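Long-range contact in nigritoxine (Vibrio nigripulchritudo, PDB 5M41), which is a bacterial toxin active against crustaceans and insects: residues I323-A335 against T365-I377. Residues are numbered along the deposited sequence; the frame is centred on the assembly and turned at random.
Sequences IDPLDVISLSLAA and TGVDIVGSSRDLI
Strand 328-335 pairs antiparallel with 366-370, the two axes at 157° and 4.4 Å apart at their closest, and main-chain hydrogen bonds join Ile329 to Gly371, Leu331 to Ile369 and Leu333 to Val367 in both directions. On one face Ser332, Asp368, Ser330 and Val370 gather. Ser332 OG donates to Asp368 OD1 over 2.6 Å, coming from above the carboxylate plane. A water bound by Ser330 OG is also weakly tied to Asp368 OD2, and the buried carboxylate is further held by Thr440, the backbone of Ala441 and Gln442. On the other face lie Ile329, Leu331, Leu333, Val367 and Ile369, with Leu333 CD1 set 4.0 Å from Ile369 CD1. Strand 340-348 pairs with the other edge of 328-336, which makes the latter an interior strand of a curled antiparallel sheet.

The chain bends sharply at Gly371 and enters the helix starting at Ser373, where Ser372 and Asp375 build a capping box: Asp375 N donates to Ser372 OG, and Ser372 N to Asp375 OD2. The helix turns Leu376 back onto the sheet, and its CD2 lies 3.6 Å from Leu331 CB and 3.8 Å from Ile329 CD1. The first helical turn also grips the type I turn 324-327. With Ser373 OG held over its own backbone (chi1 55°), the hydroxyl reaches Asp324 O at 2.7 Å, on the opposite face of that carbonyl from Asp327 N. Arg374 N bonds to Pro325 O in the carbonyl plane, on a lone pair. Leu326 CD2 covers one face of the Arg374 guanidinium, 3.5 Å from NH2, while NH1 and NH2 bond to the carbonyls of Gly19 and Arg245.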
# COMPACT_ATOMS: atom_id res chain seq x y z
N ILE A 323 -1.29 21.38 0.42
CA ILE A 323 -0.16 20.74 1.06
C ILE A 323 1.02 21.71 1.03
O ILE A 323 1.24 22.37 0.02
CB ILE A 323 0.19 19.42 0.29
CG1 ILE A 323 -0.94 18.39 0.42
CG2 ILE A 323 1.51 18.82 0.75
CD1 ILE A 323 -1.26 17.96 1.84
N ASP A 324 1.75 21.82 2.14
CA ASP A 324 3.01 22.59 2.22
C ASP A 324 4.24 21.72 1.95
O ASP A 324 4.24 20.54 2.29
CB ASP A 324 3.14 23.24 3.59
CG ASP A 324 2.13 24.37 3.80
OD1 ASP A 324 1.48 24.80 2.81
OD2 ASP A 324 2.00 24.84 4.95
N PRO A 325 5.30 22.30 1.33
CA PRO A 325 6.50 21.54 0.98
C PRO A 325 7.01 20.62 2.08
O PRO A 325 7.41 19.50 1.77
CB PRO A 325 7.52 22.63 0.69
CG PRO A 325 6.70 23.75 0.11
CD PRO A 325 5.33 23.66 0.74
N LEU A 326 6.97 21.06 3.33
CA LEU A 326 7.53 20.28 4.44
C LEU A 326 6.56 19.35 5.18
O LEU A 326 6.98 18.59 6.04
CB LEU A 326 8.25 21.21 5.44
CG LEU A 326 9.43 22.02 4.91
CD1 LEU A 326 9.93 23.03 5.95
CD2 LEU A 326 10.58 21.13 4.46
N ASP A 327 5.27 19.43 4.84
CA ASP A 327 4.25 18.52 5.38
C ASP A 327 4.55 17.09 4.99
O ASP A 327 4.86 16.82 3.81
CB ASP A 327 2.87 18.85 4.78
CG ASP A 327 2.23 20.09 5.37
OD1 ASP A 327 2.58 20.44 6.51
OD2 ASP A 327 1.35 20.68 4.70
N VAL A 328 4.40 16.17 5.94
CA VAL A 328 4.55 14.76 5.66
C VAL A 328 3.25 14.23 5.06
O VAL A 328 2.16 14.46 5.58
CB VAL A 328 4.95 13.96 6.93
CG1 VAL A 328 4.89 12.46 6.66
CG2 VAL A 328 6.37 14.34 7.38
N ILE A 329 3.37 13.55 3.93
CA ILE A 329 2.23 13.03 3.23
C ILE A 329 2.43 11.55 2.93
O ILE A 329 3.56 11.06 2.90
CB ILE A 329 1.91 13.84 1.94
CG1 ILE A 329 3.06 13.80 0.94
CG2 ILE A 329 1.57 15.30 2.26
CD1 ILE A 329 2.64 14.21 -0.46
N SER A 330 1.33 10.84 2.74
CA SER A 330 1.37 9.48 2.27
C SER A 330 0.76 9.54 0.88
O SER A 330 -0.41 9.90 0.72
CB SER A 330 0.52 8.59 3.18
OG SER A 330 0.34 7.31 2.59
N LEU A 331 1.56 9.22 -0.13
CA LEU A 331 1.01 9.01 -1.45
C LEU A 331 0.67 7.53 -1.56
O LEU A 331 1.57 6.68 -1.66
CB LEU A 331 1.97 9.49 -2.55
CG LEU A 331 1.78 9.01 -4.00
CD1 LEU A 331 0.45 9.43 -4.59
CD2 LEU A 331 2.92 9.54 -4.85
N SER A 332 -0.62 7.23 -1.53
CA SER A 332 -1.10 5.85 -1.60
C SER A 332 -1.31 5.46 -3.04
O SER A 332 -1.97 6.17 -3.78
CB SER A 332 -2.43 5.68 -0.86
OG SER A 332 -2.26 5.78 0.54
N LEU A 333 -0.77 4.31 -3.43
CA LEU A 333 -1.08 3.73 -4.72
C LEU A 333 -1.74 2.41 -4.38
O LEU A 333 -1.08 1.46 -3.91
CB LEU A 333 0.20 3.56 -5.53
CG LEU A 333 0.95 4.87 -5.82
CD1 LEU A 333 2.34 4.57 -6.33
CD2 LEU A 333 0.18 5.72 -6.83
N ALA A 334 -3.05 2.38 -4.56
CA ALA A 334 -3.88 1.27 -4.10
C ALA A 334 -4.51 0.61 -5.29
O ALA A 334 -5.17 1.27 -6.09
CB ALA A 334 -4.95 1.76 -3.15
N ALA A 335 -4.32 -0.70 -5.41
CA ALA A 335 -5.02 -1.48 -6.40
C ALA A 335 -6.53 -1.40 -6.15
O ALA A 335 -6.99 -1.21 -5.00
CB ALA A 335 -4.56 -2.92 -6.36
N THR A 365 -3.11 -4.32 -0.40
CA THR A 365 -3.75 -3.71 -1.57
C THR A 365 -2.84 -2.79 -2.37
O THR A 365 -3.26 -2.24 -3.38
CB THR A 365 -4.98 -2.90 -1.15
OG1 THR A 365 -4.59 -2.00 -0.11
CG2 THR A 365 -6.12 -3.82 -0.63
N GLY A 366 -1.59 -2.60 -1.94
CA GLY A 366 -0.76 -1.59 -2.60
C GLY A 366 0.40 -1.07 -1.78
O GLY A 366 0.85 -1.72 -0.82
N VAL A 367 0.91 0.11 -2.16
CA VAL A 367 2.01 0.72 -1.43
C VAL A 367 1.71 2.18 -1.10
O VAL A 367 0.96 2.85 -1.81
CB VAL A 367 3.37 0.64 -2.17
CG1 VAL A 367 3.65 -0.80 -2.60
CG2 VAL A 367 3.38 1.55 -3.39
N ASP A 368 2.29 2.65 0.00
CA ASP A 368 2.26 4.07 0.32
C ASP A 368 3.70 4.59 0.29
O ASP A 368 4.60 3.98 0.86
CB ASP A 368 1.71 4.28 1.72
CG ASP A 368 0.30 3.71 1.91
OD1 ASP A 368 -0.58 3.87 1.01
OD2 ASP A 368 0.06 3.12 2.99
N ILE A 369 3.89 5.74 -0.34
CA ILE A 369 5.18 6.41 -0.36
C ILE A 369 5.08 7.60 0.59
O ILE A 369 4.24 8.50 0.39
CB ILE A 369 5.54 6.86 -1.80
CG1 ILE A 369 5.53 5.64 -2.75
CG2 ILE A 369 6.89 7.59 -1.81
CD1 ILE A 369 5.48 5.96 -4.24
N VAL A 370 5.85 7.56 1.67
CA VAL A 370 5.71 8.55 2.78
C VAL A 370 6.98 9.41 2.93
O VAL A 370 8.08 8.89 3.03
CB VAL A 370 5.41 7.84 4.11
CG1 VAL A 370 5.38 8.83 5.29
CG2 VAL A 370 4.07 7.09 4.02
N GLY A 371 6.81 10.72 2.91
CA GLY A 371 7.89 11.68 3.15
C GLY A 371 7.29 13.06 3.03
O GLY A 371 6.08 13.19 2.89
N SER A 372 8.11 14.11 3.07
CA SER A 372 7.55 15.43 2.88
C SER A 372 7.08 15.56 1.44
O SER A 372 7.62 14.88 0.55
CB SER A 372 8.55 16.53 3.25
OG SER A 372 9.38 16.83 2.14
N SER A 373 6.08 16.42 1.17
CA SER A 373 5.63 16.58 -0.20
C SER A 373 6.77 16.96 -1.15
O SER A 373 6.88 16.42 -2.26
CB SER A 373 4.45 17.55 -0.33
OG SER A 373 4.75 18.79 0.24
N ARG A 374 7.67 17.84 -0.68
CA ARG A 374 8.82 18.20 -1.48
C ARG A 374 9.72 16.99 -1.78
O ARG A 374 10.24 16.89 -2.88
CB ARG A 374 9.63 19.31 -0.82
CG ARG A 374 10.94 19.58 -1.54
CD ARG A 374 11.88 20.49 -0.75
NE ARG A 374 12.39 19.87 0.48
CZ ARG A 374 12.84 20.57 1.52
NH1 ARG A 374 12.83 21.88 1.46
NH2 ARG A 374 13.29 19.96 2.61
N ASP A 375 9.90 16.10 -0.80
CA ASP A 375 10.68 14.87 -1.00
C ASP A 375 10.07 14.00 -2.08
O ASP A 375 10.79 13.39 -2.87
CB ASP A 375 10.76 14.02 0.28
CG ASP A 375 11.46 14.74 1.43
OD1 ASP A 375 12.34 15.58 1.18
OD2 ASP A 375 11.13 14.42 2.61
N LEU A 376 8.74 13.91 -2.11
CA LEU A 376 8.08 13.12 -3.14
C LEU A 376 8.29 13.72 -4.54
O LEU A 376 8.55 12.97 -5.49
CB LEU A 376 6.60 12.90 -2.80
CG LEU A 376 6.39 11.62 -1.97
CD1 LEU A 376 7.26 11.53 -0.72
CD2 LEU A 376 4.93 11.36 -1.65
N ILE A 377 8.18 15.05 -4.68
CA ILE A 377 8.42 15.70 -5.98
C ILE A 377 9.85 15.39 -6.42
O ILE A 377 10.09 14.91 -7.53
CB ILE A 377 8.20 17.24 -5.92
CG1 ILE A 377 6.73 17.58 -5.67
CG2 ILE A 377 8.69 17.93 -7.20
CD1 ILE A 377 5.75 16.93 -6.62
O HOH W 1 0.46 5.36 4.48